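Local coordinates for protein probable 2-phosphosulfolactate phosphatase (Clostridium acetobutylicum, PDB 1VR0) that probably catalyses the magnesium-dependent hydrolysis of (2R)-O-phospho-3-sulfolactate to (2R)-3-sulfolactate and phosphate, at residues L86-F91 / I111-N116; K68-Y73 / A77-E82; D129-S134 / V146-D151. All blocks are in the same frame, centred on the assembly; numbering follows the deposited sequence.

Interaction 1 of 3, residues L86-F91 / I111-N116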
loop_
_atom_site.group_PDB
_atom_site.type_symbol
_atom_site.label_atom_id
_atom_site.label_comp_id
_atom_site.label_asym_id
_atom_site.label_seq_id
_atom_site.Cartn_x
_atom_site.Cartn_y
_atom_site.Cartn_z
ATOM N N LEU A 86 -18.273 16.881 -7.353
ATOM C CA LEU A 86 -19.198 17.876 -7.892
ATOM C C LEU A 86 -18.490 19.170 -8.350
ATOM O O LEU A 86 -17.420 19.528 -7.856
ATOM C CB LEU A 86 -20.229 18.246 -6.839
ATOM C CG LEU A 86 -21.188 17.146 -6.372
ATOM C CD1 LEU A 86 -21.968 17.627 -5.142
ATOM C CD2 LEU A 86 -22.163 16.730 -7.482
ATOM N N LYS A 87 -19.122 19.870 -9.284
ATOM C CA LYS A 87 -18.675 21.168 -9.736
ATOM C C LYS A 87 -18.687 22.134 -8.560
ATOM O O LYS A 87 -19.614 22.120 -7.770
ATOM C CB LYS A 87 -19.625 21.696 -10.819
ATOM C CG LYS A 87 -19.057 22.806 -11.680
ATOM C CD LYS A 87 -20.131 23.470 -12.530
ATOM C CE LYS A 87 -19.536 24.520 -13.455
ATOM N NZ LYS A 87 -20.530 25.592 -13.727
ATOM N N ILE A 88 -17.667 22.980 -8.461
ATOM C CA ILE A 88 -17.530 23.927 -7.361
ATOM C C ILE A 88 -18.261 25.228 -7.693
ATOM O O ILE A 88 -18.172 25.720 -8.808
ATOM C CB ILE A 88 -16.041 24.199 -7.069
ATOM C CG1 ILE A 88 -15.310 22.890 -6.727
ATOM C CG2 ILE A 88 -15.893 25.205 -5.943
ATOM C CD1 ILE A 88 -13.804 22.928 -6.950
ATOM N N GLU A 89 -18.978 25.794 -6.727
ATOM C CA GLU A 89 -19.829 26.978 -6.987
ATOM C C GLU A 89 -18.947 28.093 -7.548
ATOM O O GLU A 89 -17.872 28.319 -7.030
ATOM C CB GLU A 89 -20.590 27.440 -5.710
ATOM C CG GLU A 89 -22.002 27.964 -5.927
ATOM N N GLY A 90 -19.383 28.746 -8.630
ATOM C CA GLY A 90 -18.625 29.827 -9.270
ATOM C C GLY A 90 -17.539 29.400 -10.262
ATOM O O GLY A 90 -16.904 30.261 -10.874
ATOM N N PHE A 91 -17.295 28.095 -10.419
ATOM C CA PHE A 91 -16.271 27.610 -11.367
ATOM C C PHE A 91 -16.864 27.504 -12.761
ATOM O O PHE A 91 -18.073 27.556 -12.927
ATOM C CB PHE A 91 -15.687 26.238 -10.936
ATOM C CG PHE A 91 -14.558 26.323 -9.933
ATOM C CD1 PHE A 91 -14.494 27.346 -8.990
ATOM C CD2 PHE A 91 -13.566 25.380 -9.936
ATOM C CE1 PHE A 91 -13.449 27.418 -8.073
ATOM C CE2 PHE A 91 -12.500 25.448 -9.018
ATOM C CZ PHE A 91 -12.451 26.474 -8.090
ATOM N N ILE A 111 -6.986 26.742 -14.159
ATOM C CA ILE A 111 -6.746 26.710 -12.734
ATOM C C ILE A 111 -7.633 25.587 -12.177
ATOM O O ILE A 111 -8.847 25.607 -12.327
ATOM C CB ILE A 111 -7.137 28.018 -12.040
ATOM C CG1 ILE A 111 -6.579 29.264 -12.749
ATOM C CG2 ILE A 111 -6.694 28.016 -10.604
ATOM C CD1 ILE A 111 -5.093 29.262 -13.043
HETATM N N MSE A 112 -7.031 24.590 -11.547
HETATM C CA MSE A 112 -7.836 23.563 -10.911
HETATM C C MSE A 112 -7.412 23.114 -9.538
HETATM O O MSE A 112 -6.236 23.145 -9.176
HETATM C CB MSE A 112 -7.998 22.328 -11.798
HETATM C CG MSE A 112 -6.780 21.814 -12.496
HETATM SE SE MSE A 112 -7.081 20.001 -13.374
HETATM C CE MSE A 112 -9.180 20.042 -13.641
ATOM N N THR A 113 -8.419 22.692 -8.790
ATOM C CA THR A 113 -8.240 22.121 -7.490
ATOM C C THR A 113 -9.185 20.935 -7.406
ATOM O O THR A 113 -10.352 21.032 -7.803
ATOM C CB THR A 113 -8.504 23.154 -6.382
ATOM O OG1 THR A 113 -8.299 22.532 -5.118
ATOM C CG2 THR A 113 -9.912 23.747 -6.440
ATOM N N THR A 114 -8.665 19.802 -6.935
ATOM C CA THR A 114 -9.454 18.578 -6.813
ATOM C C THR A 114 -9.237 17.891 -5.476
ATOM O O THR A 114 -8.359 18.270 -4.684
ATOM C CB THR A 114 -9.189 17.553 -7.972
ATOM O OG1 THR A 114 -7.890 16.966 -7.858
ATOM C CG2 THR A 114 -9.319 18.183 -9.329
ATOM N N THR A 115 -10.073 16.887 -5.230
ATOM C CA THR A 115 -10.109 16.171 -3.963
ATOM C C THR A 115 -8.781 15.403 -3.701
ATOM O O THR A 115 -8.232 15.518 -2.618
ATOM C CB THR A 115 -11.375 15.228 -3.908
ATOM O OG1 THR A 115 -12.596 16.001 -3.808
ATOM C CG2 THR A 115 -11.294 14.269 -2.716
ATOM N N ASN A 116 -8.252 14.716 -4.723
ATOM C CA ASN A 116 -7.078 13.831 -4.605
ATOM C C ASN A 116 -5.861 14.187 -5.500
ATOM O O ASN A 116 -4.739 14.461 -4.993
ATOM C CB ASN A 116 -7.542 12.421 -4.924
ATOM C CG ASN A 116 -8.688 12.003 -4.034
ATOM O OD1 ASN A 116 -8.622 12.190 -2.810
ATOM N ND2 ASN A 116 -9.765 11.488 -4.634
#

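Interaction 2 of 3, residues K68-Y73 / A77-E82. With 3SL ((2R)-3-sulfolactic acid), chain E.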
loop_
_atom_site.group_PDB
_atom_site.type_symbol
_atom_site.label_atom_id
_atom_site.label_comp_id
_atom_site.label_asym_id
_atom_site.label_seq_id
_atom_site.Cartn_x
_atom_site.Cartn_y
_atom_site.Cartn_z
ATOM N N LYS A 68 -7.682 33.436 -6.528
ATOM C CA LYS A 68 -6.574 34.367 -6.546
ATOM C C LYS A 68 -5.736 34.160 -7.828
ATOM O O LYS A 68 -5.357 35.125 -8.502
ATOM C CB LYS A 68 -5.752 34.155 -5.262
ATOM C CG LYS A 68 -4.631 35.159 -4.976
ATOM C CD LYS A 68 -3.449 34.471 -4.214
ATOM C CE LYS A 68 -2.482 35.493 -3.560
ATOM N NZ LYS A 68 -1.529 34.801 -2.640
ATOM N N LYS A 69 -5.496 32.901 -8.183
ATOM C CA LYS A 69 -4.743 32.566 -9.393
ATOM C C LYS A 69 -5.395 33.057 -10.703
ATOM O O LYS A 69 -4.690 33.437 -11.639
ATOM C CB LYS A 69 -4.510 31.051 -9.483
ATOM C CG LYS A 69 -3.353 30.481 -8.618
ATOM C CD LYS A 69 -2.079 31.317 -8.733
ATOM C CE LYS A 69 -0.803 30.549 -8.357
ATOM N NZ LYS A 69 0.417 31.340 -8.778
ATOM N N VAL A 70 -6.726 33.056 -10.773
ATOM C CA VAL A 70 -7.443 33.652 -11.919
ATOM C C VAL A 70 -7.006 35.088 -12.215
ATOM O O VAL A 70 -6.750 35.449 -13.366
ATOM C CB VAL A 70 -8.968 33.701 -11.681
ATOM C CG1 VAL A 70 -9.643 34.749 -12.608
ATOM C CG2 VAL A 70 -9.576 32.326 -11.866
ATOM N N LYS A 71 -6.956 35.907 -11.176
ATOM C CA LYS A 71 -6.581 37.298 -11.334
ATOM C C LYS A 71 -5.177 37.405 -11.928
ATOM O O LYS A 71 -4.912 38.287 -12.705
ATOM C CB LYS A 71 -6.677 38.060 -9.992
ATOM N N GLU A 72 -4.289 36.485 -11.583
ATOM C CA GLU A 72 -2.913 36.503 -12.083
ATOM C C GLU A 72 -2.771 36.178 -13.559
ATOM O O GLU A 72 -1.886 36.713 -14.213
ATOM C CB GLU A 72 -2.060 35.490 -11.342
ATOM C CG GLU A 72 -1.566 35.951 -10.006
ATOM C CD GLU A 72 -0.869 34.825 -9.264
ATOM O OE1 GLU A 72 -1.144 34.704 -8.028
ATOM O OE2 GLU A 72 -0.089 34.057 -9.930
ATOM N N TYR A 73 -3.597 35.266 -14.061
ATOM C CA TYR A 73 -3.529 34.854 -15.452
ATOM C C TYR A 73 -4.557 35.544 -16.358
ATOM O O TYR A 73 -4.611 35.234 -17.520
ATOM C CB TYR A 73 -3.628 33.331 -15.573
ATOM C CG TYR A 73 -2.439 32.596 -14.997
ATOM C CD1 TYR A 73 -1.291 32.374 -15.755
ATOM C CD2 TYR A 73 -2.460 32.120 -13.677
ATOM C CE1 TYR A 73 -0.184 31.699 -15.220
ATOM C CE2 TYR A 73 -1.376 31.457 -13.128
ATOM C CZ TYR A 73 -0.227 31.237 -13.902
ATOM O OH TYR A 73 0.845 30.551 -13.345
ATOM N N ALA A 77 -7.820 32.670 -18.334
ATOM C CA ALA A 77 -7.895 31.716 -17.237
ATOM C C ALA A 77 -9.279 31.132 -17.156
ATOM O O ALA A 77 -10.231 31.844 -17.349
ATOM C CB ALA A 77 -7.567 32.402 -15.926
ATOM N N ILE A 78 -9.379 29.841 -16.878
ATOM C CA ILE A 78 -10.644 29.200 -16.560
ATOM C C ILE A 78 -10.520 28.379 -15.263
ATOM O O ILE A 78 -9.426 27.934 -14.900
ATOM C CB ILE A 78 -11.130 28.295 -17.716
ATOM C CG1 ILE A 78 -10.073 27.256 -18.106
ATOM C CG2 ILE A 78 -11.481 29.133 -18.947
ATOM C CD1 ILE A 78 -10.539 26.302 -19.204
ATOM N N LEU A 79 -11.647 28.182 -14.580
ATOM C CA LEU A 79 -11.699 27.473 -13.291
ATOM C C LEU A 79 -12.374 26.111 -13.421
ATOM O O LEU A 79 -13.544 26.021 -13.780
ATOM C CB LEU A 79 -12.489 28.308 -12.271
ATOM C CG LEU A 79 -11.791 29.523 -11.667
ATOM C CD1 LEU A 79 -12.778 30.388 -10.951
ATOM C CD2 LEU A 79 -10.691 29.096 -10.709
ATOM N N GLY A 80 -11.651 25.058 -13.087
ATOM C CA GLY A 80 -12.222 23.702 -13.050
ATOM C C GLY A 80 -11.760 22.850 -11.875
ATOM O O GLY A 80 -10.959 23.285 -11.064
ATOM N N GLY A 81 -12.279 21.626 -11.814
ATOM C CA GLY A 81 -12.016 20.672 -10.719
ATOM C C GLY A 81 -13.280 20.246 -10.003
ATOM O O GLY A 81 -14.368 20.289 -10.554
ATOM N N GLU A 82 -13.134 19.835 -8.751
ATOM C CA GLU A 82 -14.299 19.374 -7.961
ATOM C C GLU A 82 -14.057 19.295 -6.469
ATOM O O GLU A 82 -12.912 19.211 -6.004
ATOM C CB GLU A 82 -14.751 17.986 -8.427
ATOM C CG GLU A 82 -13.631 16.953 -8.503
ATOM C CD GLU A 82 -13.124 16.409 -7.133
ATOM O OE1 GLU A 82 -13.843 16.439 -6.117
ATOM O OE2 GLU A 82 -11.987 15.914 -7.067
HETATM O O11 3SL E . -14.592 12.020 -4.651
HETATM C C1 3SL E . -14.859 12.083 -5.867
HETATM O O12 3SL E . -15.864 11.565 -6.417
HETATM C C2 3SL E . -13.896 12.837 -6.705
HETATM O O2 3SL E . -12.590 12.507 -6.239
HETATM C C3 3SL E . -14.141 12.448 -8.149
HETATM S S 3SL E . -12.958 13.037 -9.157
HETATM O O3S 3SL E . -13.443 14.251 -9.837
HETATM O O1S 3SL E . -11.593 13.116 -8.533
HETATM O O2S 3SL E . -12.852 12.105 -10.286
#

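Interaction 3 of 3, residues D129-S134 / V146-D151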
loop_
_atom_site.group_PDB
_atom_site.type_symbol
_atom_site.label_atom_id
_atom_site.label_comp_id
_atom_site.label_asym_id
_atom_site.label_seq_id
_atom_site.Cartn_x
_atom_site.Cartn_y
_atom_site.Cartn_z
ATOM N N ASP A 129 11.625 14.922 -11.990
ATOM C CA ASP A 129 10.611 15.153 -13.012
ATOM C C ASP A 129 9.307 14.663 -12.483
ATOM O O ASP A 129 9.250 13.524 -12.051
ATOM C CB ASP A 129 10.928 14.367 -14.279
ATOM C CG ASP A 129 12.161 14.886 -14.992
ATOM O OD1 ASP A 129 12.068 15.979 -15.572
ATOM O OD2 ASP A 129 13.225 14.200 -14.975
ATOM N N ILE A 130 8.271 15.507 -12.513
ATOM C CA ILE A 130 6.909 15.070 -12.202
ATOM C C ILE A 130 6.086 14.892 -13.486
ATOM O O ILE A 130 5.752 15.860 -14.153
ATOM C CB ILE A 130 6.141 16.049 -11.301
ATOM C CG1 ILE A 130 6.838 16.241 -9.954
ATOM C CG2 ILE A 130 4.691 15.536 -11.100
ATOM C CD1 ILE A 130 7.756 17.386 -9.920
ATOM N N LEU A 131 5.737 13.656 -13.797
ATOM C CA LEU A 131 4.909 13.335 -14.956
ATOM C C LEU A 131 3.467 13.125 -14.579
ATOM O O LEU A 131 3.162 12.685 -13.487
ATOM C CB LEU A 131 5.405 12.050 -15.620
ATOM C CG LEU A 131 6.879 12.031 -16.025
ATOM C CD1 LEU A 131 7.214 10.695 -16.690
ATOM C CD2 LEU A 131 7.233 13.201 -16.967
ATOM N N ILE A 132 2.564 13.413 -15.496
ATOM C CA ILE A 132 1.152 13.205 -15.228
ATOM C C ILE A 132 0.707 12.017 -16.031
ATOM O O ILE A 132 0.838 12.026 -17.239
ATOM C CB ILE A 132 0.303 14.416 -15.628
ATOM C CG1 ILE A 132 0.778 15.676 -14.882
ATOM C CG2 ILE A 132 -1.140 14.121 -15.358
ATOM C CD1 ILE A 132 0.865 15.534 -13.349
ATOM N N GLY A 133 0.186 10.998 -15.353
ATOM C CA GLY A 133 -0.174 9.760 -16.012
ATOM C C GLY A 133 -1.601 9.330 -15.796
ATOM O O GLY A 133 -2.253 9.699 -14.821
ATOM N N SER A 134 -2.083 8.537 -16.741
ATOM C CA SER A 134 -3.467 8.069 -16.745
ATOM C C SER A 134 -3.488 6.885 -17.669
ATOM O O SER A 134 -2.490 6.613 -18.369
ATOM C CB SER A 134 -4.384 9.173 -17.281
ATOM O OG SER A 134 -4.069 9.533 -18.638
ATOM N N VAL A 146 11.397 5.822 -19.789
ATOM C CA VAL A 146 12.612 5.202 -20.319
ATOM C C VAL A 146 13.600 6.269 -20.781
ATOM O O VAL A 146 14.774 6.192 -20.468
ATOM C CB VAL A 146 12.268 4.245 -21.474
ATOM C CG1 VAL A 146 13.514 3.726 -22.186
ATOM C CG2 VAL A 146 11.427 3.097 -20.950
ATOM N N GLU A 147 13.113 7.270 -21.506
ATOM C CA GLU A 147 13.959 8.372 -21.992
ATOM C C GLU A 147 14.627 9.084 -20.824
ATOM O O GLU A 147 15.799 9.398 -20.894
ATOM C CB GLU A 147 13.129 9.385 -22.797
ATOM C CG GLU A 147 13.943 10.430 -23.566
ATOM C CD GLU A 147 13.608 11.911 -23.189
ATOM O OE1 GLU A 147 12.514 12.196 -22.645
ATOM O OE2 GLU A 147 14.454 12.806 -23.429
ATOM N N LEU A 148 13.868 9.328 -19.748
ATOM C CA LEU A 148 14.375 10.069 -18.595
ATOM C C LEU A 148 15.455 9.297 -17.855
ATOM O O LEU A 148 16.291 9.885 -17.155
ATOM C CB LEU A 148 13.243 10.407 -17.644
ATOM C CG LEU A 148 12.392 11.597 -18.026
ATOM C CD1 LEU A 148 11.372 11.755 -16.984
ATOM C CD2 LEU A 148 13.234 12.871 -18.188
ATOM N N ASN A 149 15.414 7.977 -18.002
ATOM C CA ASN A 149 16.492 7.083 -17.556
ATOM C C ASN A 149 16.908 7.239 -16.083
ATOM O O ASN A 149 18.105 7.178 -15.760
ATOM C CB ASN A 149 17.721 7.237 -18.436
ATOM C CG ASN A 149 18.685 6.067 -18.277
ATOM O OD1 ASN A 149 18.261 4.924 -18.046
ATOM N ND2 ASN A 149 19.962 6.345 -18.376
ATOM N N ASN A 150 15.914 7.425 -15.218
ATOM C CA ASN A 150 16.106 7.678 -13.811
ATOM C C ASN A 150 15.180 6.707 -13.073
ATOM O O ASN A 150 14.210 6.205 -13.657
ATOM C CB ASN A 150 15.680 9.125 -13.544
ATOM C CG ASN A 150 15.998 9.618 -12.141
ATOM O OD1 ASN A 150 16.802 9.040 -11.427
ATOM N ND2 ASN A 150 15.388 10.736 -11.768
ATOM N N ASP A 151 15.452 6.462 -11.794
ATOM C CA ASP A 151 14.566 5.644 -10.995
ATOM C C ASP A 151 13.176 6.306 -10.890
ATOM O O ASP A 151 13.032 7.519 -10.982
ATOM C CB ASP A 151 15.102 5.421 -9.585
ATOM C CG ASP A 151 16.436 4.668 -9.546
ATOM O OD1 ASP A 151 16.747 3.784 -10.401
ATOM O OD2 ASP A 151 17.180 4.980 -8.590
HETATM O O HOH W 1 13.904 11.997 -13.762
#

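Interaction 1 of 3, residues L86-F91 / I111-N116
The ring of Phe91 meets Thr113 at its edge, where Thr113 CG2 lies near the ring plane, 4.0 Å from Phe91 CE2 and 4.1 Å from Phe91 CZ. One face of the ring is taken by a residue of its own segment: Ile88 CB sits over the ring centre, 3.8 Å above the plane. Ile88 then reaches forward with its long branch, and Ile88 CD1 comes to 4.0 Å from Thr113 CG2. That methyl is therefore shared by two apolar partners, each side chain crossing the threonine at about a right angle.

The pairing of Ile88 with Phe91 follows from a type II beta turn from Ile88 to Phe91, closed by the backbone bond from Phe91 N to Ile88 O at 3.0 Å. Gly90 suits its third position, where phi is positive (84°). On the other side, Thr113 ends strand 109-113, the middle strand of a three-stranded parallel sheet, and the chain runs on through Thr115 to Asn116, the N-cap residue of helix 117-123; both line the sulfolactate pocket.

Threonine fits this strand end because its two branches do different work. With OG1 anti to the backbone nitrogen (chi1 -179°), CG2 takes the crowded position between N and the carbonyl carbon and meets the turn, while the hydroxyl is hydrogen-bonded to Val60 O and Arg83 NH2. Farther along, Thr115 OG1 is bonded to Glu82 OE1 and Asn116 OD1 to Tyr160 N, bonds that help position two pocket residues.

Interaction 2 of 3, residues K68-Y73 / A77-E82
Leu79 packs on Val70 through its branched end. Leu79 CB is still 5.0 Å from Val70 CG2, but with Leu79 CG anti to the carbonyl carbon (chi1 -76°) the chain swings toward the helix. Leu79 CG then lies 3.6 Å from Val70 CG2. The two tips straddle the same methyl, Leu79 CD2 at 3.6 Å and Leu79 CD1 at 3.9 Å from Val70 CG2, so one valine branch fits against the leucine fork. Val70 and Leu79 cross at about a right angle, and compact branched side chains suit this close seam.

Nearer the turn Ala77 CB meets Tyr73 CB at 4.1 Å; alanine's small size fits where the chain has just reversed. Along the helix flank Lys69 NZ forms a salt bridge with Glu72 OE2, one turn on, at 3.0 Å. At the far end of the strand Gly81 adopts backbone angles that would press a beta carbon against the preceding carbonyl oxygen, and Glu82 follows into the sulfolactate pocket, its OE1 held by Gly85 N and its CG 3.0 Å from O3S of the sulfolactate.

The 68-73 part of helix 63-73 runs nearly antiparallel (159°) to strand 77-81, as the second half of a beta-alpha-beta crossover from strand 56-59. Strand 109-113 lies between those two strands, and Tyr73 touches it as well as strand 56-59, while Leu79 also rests on Ala66 and Leu67 of the helix.

Interaction 3 of 3, residues D129-S134 / V146-D151
The backbones come nearest at Asp129 and Leu148, whose CA atoms are 8.4 Å apart, and the contact between the start of strand 129-133 and the end of helix 138-148 is made by side chains. Asp129 and Leu148 approach from opposite directions. The leucine fork faces the carboxylate: Leu148 CD2 is 3.5 Å from Asp129 OD2, Leu148 CD1 is 3.7 Å from the same oxygen, and Leu148 CD1 also lies 3.8 Å from Asp129 CB. Two residues along the strand, and on the same side of it, Leu131 adds the apolar part of the contact, its CD1 4.3 Å from Leu148 CD1. Ile130, between them, points to the other side of the sheet, the usual alternation of a strand.

This is the helix-to-sheet packing of a beta-alpha-beta crossover: helix 138-148 carries the chain from strand 129-133 to strand 152-156, passing strand 33-37, which lies between the two in the mixed sheet. Leu131, Leu148 and Asn150 all touch Thr33 of that intervening strand.

A polar bridge runs beside the leucines. One water donates to Asp129 OD2 at 2.6 Å and accepts from Asn150 ND2 at 2.8 Å, joining an acid and an amide that do not touch directly. An aspartate suits this partly exposed strand start, since its CB and one face of its carboxylate rest on the leucine methyls while OD2 still accepts from a water. Asn150 ND2 has a second acceptor in Asn31 O, which helps fix the amide, and Asn150 OD1 takes a weak bond from Asp151 N. Just before it, Asn149 leaves the helix with positive phi (54°), a conformation asparagine tolerates better than most residues.

Along the chain the contacts come in series: interaction 2 closes, interaction 1 follows, and interaction 3 comes last. Interactions 1 and 2 have centres about 10 Å apart and share the three-stranded parallel sheet, in which strands 109-113 and 77-81 are neighbours joined by backbone bonds such as Ile111 N to Ile78 O. Both strands run toward the sulfolactate pocket, where the two contacts meet. Interaction 3 belongs to the larger mixed sheet, its centre about 27 Å from each of the others and touching neither. Interactions 2 and 3 thus pack a helix on a strand in two separate sheets, with residues after the strands of the smaller sheet supplying part of the pocket.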